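Local coordinates for hypothetical protein (PDB 4OO3), which is of unknown function but probably acts as a nucleotide-dependent oxidoreductase, with a Rossmann-type NAD-binding domain joined to a C-terminal oxidoreductase domain, at residues 14-19 / 39-44; 148-153 / 220-225; 158-163 / 228-233. All blocks are in the same frame, centred on the assembly; numbering follows the deposited sequence.

Contact 1: residues 14-19 / 39-44; sequences LITLDP and VYVYAP
Y40 gives its backbone N-H to L14 and its carbonyl to T16, bonding strand 14-17 to strand 39-43 as parallel neighbours. From Y40 N to L14 O the distance is 3.0 Å; T16 N lies closer still to Y40 O, at 2.7 Å. The next two rungs are Y42 N to T16 O and D18 N to Y42 O, the latter 2.9 Å long and one residue beyond the end of strand 14-17. Some carbonyls take a second, weaker donor: Y40 O also receives the CA-H of I15, its CA 3.1 Å away. The peptide groups facing outward are used too, since I15 bonds to V91 and I93, and V39 and V41 bond to strand 70-75. Strand 14-17, helix 22-26 and strand 38-43 make a beta-alpha-beta crossover, the repeating unit of the Rossmann fold, and helices cover the sheet from both faces. On one face I15, L17 and Y42 pack on M83 of helix 79-86. There the CG2 branch of I15, anti to its backbone N, meets the edge of the Y42 ring, 3.9 Å from CD1. The hydroxyl at the end of the Y42 ring is hydrogen-bonded to the carboxylate of E86. On the other face T16 and V41, beta-branched residues well suited to a strand, lie against helix 47-61, and T16 OG1 sits 3.7 Å from V39 CG1. Where the chain turns out of the sheet, OD2 of D18 is hydrogen-bonded to the hydroxyl of Y104, while OD1 packs against P44 CD, at 3.3 Å.

Contact 2: residues 148-153 / 220-225; sequences IMTERN and TTHLVD
I148 O lies at the edge of the H222 ring, near its plane, 3.9 Å from CE1. Next along the loop, M149, present as selenomethionine, bends at chi2 and chi3 to follow the helix surface: its SE packs 3.6 Å from D225 CB, and its CE reaches T221 CG2. A long, unbranched, flexible chain suits this path, where K119 and K426 also touch it. T150 OG1 donates to E151 OE2, at 2.8 Å, tying two neighbouring side chains together. E151 turns its CG over one face of the H222 ring, while its backbone N-H is accepted by a water that stands 2.6 Å from H222 ND1. This loop leaves strand 145-147 of the Rossmann sheet and meets helix 220-231, near whose start D218 and H222 fit the D-x-x-x-H pattern of Gfo/Idh/MocA-type oxidoreductases; the match is consistent with a site near the junction of the two domains, although no role is established here. R152, extended from CG to NE, grips D225 side-on in a two-pronged salt bridge: NE is 2.8 Å from OD2, and NH2 is 2.8 Å from OD1. Both oxygens use their syn lone pairs, and the guanidinium and carboxylate planes are nearly coplanar, 23° apart. An alanine in place of R152 would probably leave the buried D225 carboxylate without its charged mate, and E419 without its NH1 partner.

Contact 3: residues 158-163 / 228-233; sequences MLQREL and QWEAFP
R161 reaches from helix 155-164 over W229, in the last turn of helix 220-231, to P233 just beyond it, and its backbone comes nearest E230, the two CA atoms 4.4 Å apart. CB lies beside the backbone of E230. CG stands anti to the backbone N (chi1 178°), which directs it toward W229 O. The chain then runs extended over the indole: CD sits above the six-membered ring, 3.4 Å from its centroid, in a CH-pi contact, and NE follows over CZ2. CZ lies 3.9 Å from the centroid of the five-membered ring, and the guanidinium is stacked on the indole with planes 23° apart, a cation-pi arrangement. NH1 donates to W229 O at 2.6 Å through a bent bond, 137° at the hydrogen, so one residue supplies both the ring and the acceptor. NH1 also passes 3.3 Å from W229 NE1, but both are donors and this is a contact over the ring face. At the other tip, NH2 forms a salt bridge with D234, just beyond the segment. P233 lies over the opposite face of the guanidinium, its CB 3.6 Å from NH1; the compact, rigid ring of a proline suits this place after the helix. CG of M158, a selenomethionine, touches the rim of the indole at CH2, while E230 pairs with K185 and accepts from T157. An arginine is apt because its flat cation can be sandwiched by tryptophan and proline while its N-H groups reach a carbonyl and a carboxylate, and the C-terminal end of a helix is likely to favour the positive charge.

How the contacts relate
Contact 1 comes first along the chain and lies in the parallel Rossmann sheet, its centre about 25 Å from that of contact 2 and about 35 Å from that of contact 3, on the opposite side of the chain's centre from the latter. Contacts 2 and 3 are about 12 Å apart between centres and share helix 220-231, the first using its start and the second its end. Their segments alternate in sequence, and they touch, W229 CH2 lying 3.2 Å from R152 O. The chain that leaves the last Rossmann strand, 145-147, is thus held at both the start and the end of this helix, joining the probable nucleotide-binding domain to the C-terminal domain.

Contact 1: residues 14-19 / 39-44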
loop_
_atom_site.group_PDB
_atom_site.type_symbol
_atom_site.label_atom_id
_atom_site.label_comp_id
_atom_site.label_asym_id
_atom_site.label_seq_id
_atom_site.Cartn_x
_atom_site.Cartn_y
_atom_site.Cartn_z
ATOM N N LEU A 14 -7.919 19.629 7.731
ATOM C CA LEU A 14 -8.033 18.689 6.614
ATOM C C LEU A 14 -8.885 19.193 5.453
ATOM O O LEU A 14 -9.946 19.769 5.647
ATOM C CB LEU A 14 -8.624 17.351 7.076
ATOM C CG LEU A 14 -7.881 16.530 8.124
ATOM C CD1 LEU A 14 -8.585 15.190 8.306
ATOM C CD2 LEU A 14 -6.423 16.341 7.741
ATOM N N ILE A 15 -8.395 18.947 4.246
ATOM C CA ILE A 15 -9.171 19.088 3.030
ATOM C C ILE A 15 -9.311 17.701 2.443
ATOM O O ILE A 15 -8.332 16.993 2.305
ATOM C CB ILE A 15 -8.447 19.947 1.983
ATOM C CG1 ILE A 15 -8.161 21.346 2.532
ATOM C CG2 ILE A 15 -9.272 20.011 0.706
ATOM C CD1 ILE A 15 -7.194 22.149 1.687
ATOM N N THR A 16 -10.518 17.310 2.081
ATOM C CA THR A 16 -10.696 16.038 1.417
ATOM C C THR A 16 -11.073 16.318 -0.021
ATOM O O THR A 16 -12.119 16.885 -0.285
ATOM C CB THR A 16 -11.756 15.192 2.131
ATOM O OG1 THR A 16 -11.448 15.150 3.531
ATOM C CG2 THR A 16 -11.777 13.771 1.569
ATOM N N LEU A 17 -10.197 15.939 -0.947
ATOM C CA LEU A 17 -10.361 16.284 -2.353
ATOM C C LEU A 17 -10.777 15.075 -3.176
ATOM O O LEU A 17 -10.027 14.103 -3.287
ATOM C CB LEU A 17 -9.061 16.852 -2.899
ATOM C CG LEU A 17 -9.078 17.265 -4.372
ATOM C CD1 LEU A 17 -10.049 18.407 -4.629
ATOM C CD2 LEU A 17 -7.667 17.631 -4.780
ATOM N N ASP A 18 -11.972 15.158 -3.758
ATOM C CA ASP A 18 -12.509 14.125 -4.634
ATOM C C ASP A 18 -12.295 12.718 -4.072
ATOM O O ASP A 18 -11.635 11.894 -4.697
ATOM C CB ASP A 18 -11.887 14.260 -6.026
ATOM C CG ASP A 18 -12.578 13.394 -7.073
ATOM O OD1 ASP A 18 -13.745 13.006 -6.873
ATOM O OD2 ASP A 18 -11.947 13.106 -8.110
ATOM N N PRO A 19 -12.846 12.446 -2.876
ATOM C CA PRO A 19 -12.684 11.132 -2.263
ATOM C C PRO A 19 -13.469 10.084 -3.030
ATOM O O PRO A 19 -14.606 10.333 -3.423
ATOM C CB PRO A 19 -13.266 11.325 -0.865
ATOM C CG PRO A 19 -14.298 12.381 -1.042
ATOM C CD PRO A 19 -13.727 13.316 -2.076
ATOM N N VAL A 39 -13.731 20.009 8.732
ATOM C CA VAL A 39 -13.070 19.392 7.598
ATOM C C VAL A 39 -13.702 19.901 6.302
ATOM O O VAL A 39 -14.919 19.924 6.158
ATOM C CB VAL A 39 -13.155 17.853 7.688
ATOM C CG1 VAL A 39 -12.581 17.187 6.438
ATOM C CG2 VAL A 39 -12.435 17.364 8.940
ATOM N N TYR A 40 -12.858 20.289 5.356
ATOM C CA TYR A 40 -13.317 20.891 4.114
ATOM C C TYR A 40 -13.286 19.880 2.977
ATOM O O TYR A 40 -12.226 19.383 2.608
ATOM C CB TYR A 40 -12.472 22.132 3.819
ATOM C CG TYR A 40 -12.592 23.150 4.933
ATOM C CD1 TYR A 40 -13.655 24.042 4.965
ATOM C CD2 TYR A 40 -11.676 23.187 5.984
ATOM C CE1 TYR A 40 -13.796 24.962 5.989
ATOM C CE2 TYR A 40 -11.812 24.106 7.020
ATOM C CZ TYR A 40 -12.875 24.988 7.014
ATOM O OH TYR A 40 -13.037 25.908 8.025
ATOM N N VAL A 41 -14.462 19.563 2.444
ATOM C CA VAL A 41 -14.605 18.618 1.334
ATOM C C VAL A 41 -14.915 19.361 0.027
ATOM O O VAL A 41 -15.809 20.209 -0.017
ATOM C CB VAL A 41 -15.748 17.609 1.618
ATOM C CG1 VAL A 41 -16.006 16.707 0.413
ATOM C CG2 VAL A 41 -15.446 16.781 2.864
ATOM N N TYR A 42 -14.163 19.042 -1.025
ATOM C CA TYR A 42 -14.428 19.530 -2.376
ATOM C C TYR A 42 -14.474 18.340 -3.323
ATOM O O TYR A 42 -13.517 17.561 -3.403
ATOM C CB TYR A 42 -13.324 20.485 -2.834
ATOM C CG TYR A 42 -13.182 21.700 -1.955
ATOM C CD1 TYR A 42 -12.438 21.639 -0.794
ATOM C CD2 TYR A 42 -13.805 22.897 -2.278
ATOM C CE1 TYR A 42 -12.302 22.739 0.032
ATOM C CE2 TYR A 42 -13.674 24.013 -1.457
ATOM C CZ TYR A 42 -12.920 23.917 -0.301
ATOM O OH TYR A 42 -12.764 24.986 0.532
ATOM N N ALA A 43 -15.562 18.212 -4.064
ATOM C CA ALA A 43 -15.747 17.046 -4.909
ATOM C C ALA A 43 -16.805 17.294 -5.961
ATOM O O ALA A 43 -17.694 18.109 -5.759
ATOM C CB ALA A 43 -16.150 15.852 -4.054
ATOM N N PRO A 44 -16.723 16.576 -7.090
ATOM C CA PRO A 44 -17.885 16.601 -7.962
ATOM C C PRO A 44 -19.064 15.933 -7.253
ATOM O O PRO A 44 -18.864 15.124 -6.338
ATOM C CB PRO A 44 -17.430 15.790 -9.177
ATOM C CG PRO A 44 -16.405 14.851 -8.634
ATOM C CD PRO A 44 -15.725 15.575 -7.511
#

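Contact 2: residues 148-153 / 220-225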
loop_
_atom_site.group_PDB
_atom_site.type_symbol
_atom_site.label_atom_id
_atom_site.label_comp_id
_atom_site.label_asym_id
_atom_site.label_seq_id
_atom_site.Cartn_x
_atom_site.Cartn_y
_atom_site.Cartn_z
ATOM N N ILE A 148 0.724 6.144 1.792
ATOM C CA ILE A 148 0.255 5.312 2.880
ATOM C C ILE A 148 0.661 3.849 2.669
ATOM O O ILE A 148 -0.062 3.080 2.028
ATOM C CB ILE A 148 -1.275 5.457 3.017
ATOM C CG1 ILE A 148 -1.624 6.939 3.226
ATOM C CG2 ILE A 148 -1.790 4.604 4.172
ATOM C CD1 ILE A 148 -3.093 7.274 3.075
HETATM N N MSE A 149 1.830 3.491 3.209
HETATM C CA MSE A 149 2.360 2.130 3.154
HETATM C C MSE A 149 1.999 1.402 4.434
HETATM O O MSE A 149 2.776 1.350 5.384
HETATM C CB MSE A 149 3.882 2.163 2.973
HETATM C CG MSE A 149 4.313 2.869 1.692
HETATM SE SE MSE A 149 3.810 1.785 0.130
HETATM C CE MSE A 149 2.292 2.830 -0.528
ATOM N N THR A 150 0.811 0.814 4.455
ATOM C CA THR A 150 0.293 0.141 5.647
ATOM C C THR A 150 1.043 -1.144 6.047
ATOM O O THR A 150 1.151 -1.458 7.231
ATOM C CB THR A 150 -1.195 -0.197 5.454
ATOM O OG1 THR A 150 -1.377 -0.846 4.189
ATOM C CG2 THR A 150 -2.039 1.068 5.487
ATOM N N GLU A 151 1.576 -1.866 5.065
ATOM C CA GLU A 151 2.109 -3.214 5.296
ATOM C C GLU A 151 3.418 -3.219 6.069
ATOM O O GLU A 151 3.836 -4.260 6.578
ATOM C CB GLU A 151 2.276 -3.956 3.966
ATOM C CG GLU A 151 0.993 -4.023 3.157
ATOM C CD GLU A 151 -0.197 -4.444 4.006
ATOM O OE1 GLU A 151 -0.158 -5.576 4.547
ATOM O OE2 GLU A 151 -1.150 -3.642 4.148
ATOM N N ARG A 152 4.052 -2.055 6.162
ATOM C CA ARG A 152 5.199 -1.867 7.038
ATOM C C ARG A 152 4.868 -2.128 8.502
ATOM O O ARG A 152 5.753 -2.430 9.301
ATOM C CB ARG A 152 5.684 -0.433 6.937
ATOM C CG ARG A 152 6.211 -0.046 5.578
ATOM C CD ARG A 152 6.714 1.374 5.642
ATOM N NE ARG A 152 7.209 1.840 4.358
ATOM C CZ ARG A 152 7.638 3.073 4.140
ATOM N NH1 ARG A 152 7.610 3.970 5.116
ATOM N NH2 ARG A 152 8.085 3.417 2.940
ATOM N N ASN A 153 3.597 -1.961 8.856
ATOM C CA ASN A 153 3.160 -2.046 10.241
ATOM C C ASN A 153 2.608 -3.413 10.604
ATOM O O ASN A 153 2.327 -3.673 11.767
ATOM C CB ASN A 153 2.113 -0.973 10.495
ATOM C CG ASN A 153 2.662 0.426 10.279
ATOM O OD1 ASN A 153 3.798 0.714 10.642
ATOM N ND2 ASN A 153 1.862 1.300 9.690
ATOM N N THR A 220 1.200 -3.595 -6.408
ATOM C CA THR A 220 2.660 -3.794 -6.485
ATOM C C THR A 220 3.422 -2.704 -5.728
ATOM O O THR A 220 4.544 -2.919 -5.259
ATOM C CB THR A 220 3.183 -3.760 -7.937
ATOM O OG1 THR A 220 2.768 -2.538 -8.561
ATOM C CG2 THR A 220 2.672 -4.951 -8.747
ATOM N N THR A 221 2.835 -1.519 -5.659
ATOM C CA THR A 221 3.391 -0.432 -4.856
ATOM C C THR A 221 3.762 -0.955 -3.465
ATOM O O THR A 221 4.903 -0.826 -3.045
ATOM C CB THR A 221 2.390 0.737 -4.779
ATOM O OG1 THR A 221 2.200 1.265 -6.095
ATOM C CG2 THR A 221 2.883 1.857 -3.874
ATOM N N HIS A 222 2.805 -1.581 -2.782
ATOM C CA HIS A 222 3.064 -2.192 -1.473
ATOM C C HIS A 222 4.224 -3.189 -1.516
ATOM O O HIS A 222 5.065 -3.203 -0.613
ATOM C CB HIS A 222 1.839 -2.942 -0.957
ATOM C CG HIS A 222 0.671 -2.069 -0.629
ATOM N ND1 HIS A 222 0.777 -0.941 0.155
ATOM C CD2 HIS A 222 -0.638 -2.178 -0.957
ATOM C CE1 HIS A 222 -0.414 -0.384 0.287
ATOM N NE2 HIS A 222 -1.290 -1.116 -0.380
ATOM N N LEU A 223 4.253 -4.041 -2.542
ATOM C CA LEU A 223 5.228 -5.136 -2.576
ATOM C C LEU A 223 6.621 -4.595 -2.851
ATOM O O LEU A 223 7.578 -4.986 -2.194
ATOM C CB LEU A 223 4.834 -6.215 -3.595
ATOM C CG LEU A 223 3.461 -6.861 -3.385
ATOM C CD1 LEU A 223 3.227 -7.958 -4.414
ATOM C CD2 LEU A 223 3.312 -7.417 -1.971
ATOM N N VAL A 224 6.714 -3.665 -3.795
ATOM C CA VAL A 224 7.976 -3.013 -4.118
ATOM C C VAL A 224 8.521 -2.266 -2.901
ATOM O O VAL A 224 9.726 -2.325 -2.619
ATOM C CB VAL A 224 7.818 -2.068 -5.334
ATOM C CG1 VAL A 224 8.988 -1.096 -5.448
ATOM C CG2 VAL A 224 7.694 -2.887 -6.609
ATOM N N ASP A 225 7.630 -1.580 -2.182
ATOM C CA ASP A 225 7.987 -0.888 -0.949
ATOM C C ASP A 225 8.494 -1.861 0.099
ATOM O O ASP A 225 9.452 -1.564 0.794
ATOM C CB ASP A 225 6.793 -0.126 -0.371
ATOM C CG ASP A 225 7.164 0.677 0.878
ATOM O OD1 ASP A 225 7.956 1.630 0.748
ATOM O OD2 ASP A 225 6.670 0.354 1.987
HETATM O O HOH W 1 2.291 -0.896 2.324
#

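Contact 3: residues 158-163 / 228-233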
loop_
_atom_site.group_PDB
_atom_site.type_symbol
_atom_site.label_atom_id
_atom_site.label_comp_id
_atom_site.label_asym_id
_atom_site.label_seq_id
_atom_site.Cartn_x
_atom_site.Cartn_y
_atom_site.Cartn_z
HETATM N N MSE A 158 7.239 -6.970 9.955
HETATM C CA MSE A 158 8.163 -6.366 10.912
HETATM C C MSE A 158 9.143 -7.388 11.408
HETATM O O MSE A 158 10.310 -7.067 11.632
HETATM C CB MSE A 158 7.436 -5.737 12.102
HETATM C CG MSE A 158 6.672 -4.500 11.649
HETATM SE SE MSE A 158 5.573 -3.797 13.120
HETATM C CE MSE A 158 7.011 -2.846 14.057
ATOM N N LEU A 159 8.694 -8.628 11.583
ATOM C CA LEU A 159 9.589 -9.681 12.076
ATOM C C LEU A 159 10.561 -10.136 10.991
ATOM O O LEU A 159 11.704 -10.487 11.276
ATOM C CB LEU A 159 8.787 -10.862 12.640
ATOM C CG LEU A 159 8.074 -10.555 13.960
ATOM C CD1 LEU A 159 7.085 -11.645 14.339
ATOM C CD2 LEU A 159 9.082 -10.349 15.078
ATOM N N GLN A 160 10.102 -10.114 9.749
ATOM C CA GLN A 160 10.934 -10.464 8.610
ATOM C C GLN A 160 12.098 -9.475 8.516
ATOM O O GLN A 160 13.260 -9.876 8.441
ATOM C CB GLN A 160 10.102 -10.443 7.330
ATOM C CG GLN A 160 10.338 -11.627 6.417
ATOM C CD GLN A 160 9.617 -11.488 5.098
ATOM O OE1 GLN A 160 8.913 -10.512 4.860
ATOM N NE2 GLN A 160 9.794 -12.464 4.229
ATOM N N ARG A 161 11.780 -8.183 8.541
ATOM C CA ARG A 161 12.794 -7.120 8.573
ATOM C C ARG A 161 13.791 -7.326 9.715
ATOM O O ARG A 161 15.002 -7.235 9.502
ATOM C CB ARG A 161 12.114 -5.750 8.706
ATOM C CG ARG A 161 13.038 -4.535 8.803
ATOM C CD ARG A 161 12.203 -3.270 8.670
ATOM N NE ARG A 161 12.817 -2.070 9.243
ATOM C CZ ARG A 161 13.184 -0.978 8.564
ATOM N NH1 ARG A 161 13.040 -0.884 7.246
ATOM N NH2 ARG A 161 13.714 0.045 9.214
ATOM N N GLU A 162 13.278 -7.604 10.913
ATOM C CA GLU A 162 14.129 -7.779 12.095
ATOM C C GLU A 162 15.071 -8.956 11.955
ATOM O O GLU A 162 16.272 -8.817 12.185
ATOM C CB GLU A 162 13.301 -7.935 13.375
ATOM C CG GLU A 162 13.452 -6.759 14.332
ATOM C CD GLU A 162 14.792 -6.746 15.043
ATOM O OE1 GLU A 162 15.256 -7.821 15.483
ATOM O OE2 GLU A 162 15.382 -5.657 15.173
ATOM N N LEU A 163 14.519 -10.105 11.567
ATOM C CA LEU A 163 15.296 -11.330 11.430
ATOM C C LEU A 163 16.360 -11.235 10.335
ATOM O O LEU A 163 17.448 -11.796 10.480
ATOM C CB LEU A 163 14.373 -12.521 11.169
ATOM C CG LEU A 163 13.467 -12.949 12.330
ATOM C CD1 LEU A 163 12.609 -14.127 11.897
ATOM C CD2 LEU A 163 14.269 -13.313 13.566
ATOM N N GLN A 228 12.196 -3.016 -0.582
ATOM C CA GLN A 228 13.074 -1.928 -0.120
ATOM C C GLN A 228 13.162 -1.871 1.408
ATOM O O GLN A 228 14.245 -1.831 1.985
ATOM C CB GLN A 228 12.564 -0.571 -0.630
ATOM C CG GLN A 228 12.588 -0.415 -2.145
ATOM C CD GLN A 228 12.070 0.936 -2.624
ATOM O OE1 GLN A 228 11.489 1.728 -1.856
ATOM N NE2 GLN A 228 12.272 1.206 -3.907
ATOM N N TRP A 229 12.002 -1.869 2.051
ATOM C CA TRP A 229 11.905 -1.624 3.483
ATOM C C TRP A 229 12.389 -2.810 4.336
ATOM O O TRP A 229 13.068 -2.624 5.354
ATOM C CB TRP A 229 10.458 -1.253 3.817
ATOM C CG TRP A 229 10.265 -0.701 5.167
ATOM C CD1 TRP A 229 10.510 0.582 5.581
ATOM C CD2 TRP A 229 9.772 -1.402 6.298
ATOM N NE1 TRP A 229 10.200 0.715 6.910
ATOM C CE2 TRP A 229 9.749 -0.492 7.376
ATOM C CE3 TRP A 229 9.352 -2.717 6.512
ATOM C CZ2 TRP A 229 9.322 -0.859 8.644
ATOM C CZ3 TRP A 229 8.929 -3.076 7.772
ATOM C CH2 TRP A 229 8.915 -2.151 8.821
ATOM N N GLU A 230 12.051 -4.027 3.923
ATOM C CA GLU A 230 12.500 -5.222 4.639
ATOM C C GLU A 230 13.959 -5.581 4.347
ATOM O O GLU A 230 14.713 -5.908 5.256
ATOM C CB GLU A 230 11.633 -6.421 4.277
ATOM C CG GLU A 230 10.199 -6.336 4.761
ATOM C CD GLU A 230 9.307 -7.360 4.086
ATOM O OE1 GLU A 230 9.705 -7.917 3.048
ATOM O OE2 GLU A 230 8.197 -7.607 4.582
ATOM N N ALA A 231 14.341 -5.528 3.076
ATOM C CA ALA A 231 15.608 -6.102 2.624
ATOM C C ALA A 231 16.742 -5.091 2.556
ATOM O O ALA A 231 17.909 -5.479 2.492
ATOM C CB ALA A 231 15.424 -6.778 1.276
ATOM N N PHE A 232 16.406 -3.801 2.572
ATOM C CA PHE A 232 17.412 -2.733 2.596
ATOM C C PHE A 232 17.034 -1.660 3.624
ATOM O O PHE A 232 16.910 -0.480 3.276
ATOM C CB PHE A 232 17.567 -2.113 1.198
ATOM C CG PHE A 232 17.857 -3.119 0.115
ATOM C CD1 PHE A 232 16.827 -3.830 -0.479
ATOM C CD2 PHE A 232 19.159 -3.357 -0.298
ATOM C CE1 PHE A 232 17.087 -4.764 -1.469
ATOM C CE2 PHE A 232 19.429 -4.283 -1.287
ATOM C CZ PHE A 232 18.393 -4.989 -1.874
ATOM N N PRO A 233 16.887 -2.059 4.906
ATOM C CA PRO A 233 16.328 -1.146 5.905
ATOM C C PRO A 233 17.051 0.200 5.961
ATOM O O PRO A 233 18.266 0.244 6.095
ATOM C CB PRO A 233 16.500 -1.901 7.232
ATOM C CG PRO A 233 16.764 -3.322 6.864
ATOM C CD PRO A 233 17.414 -3.292 5.517
#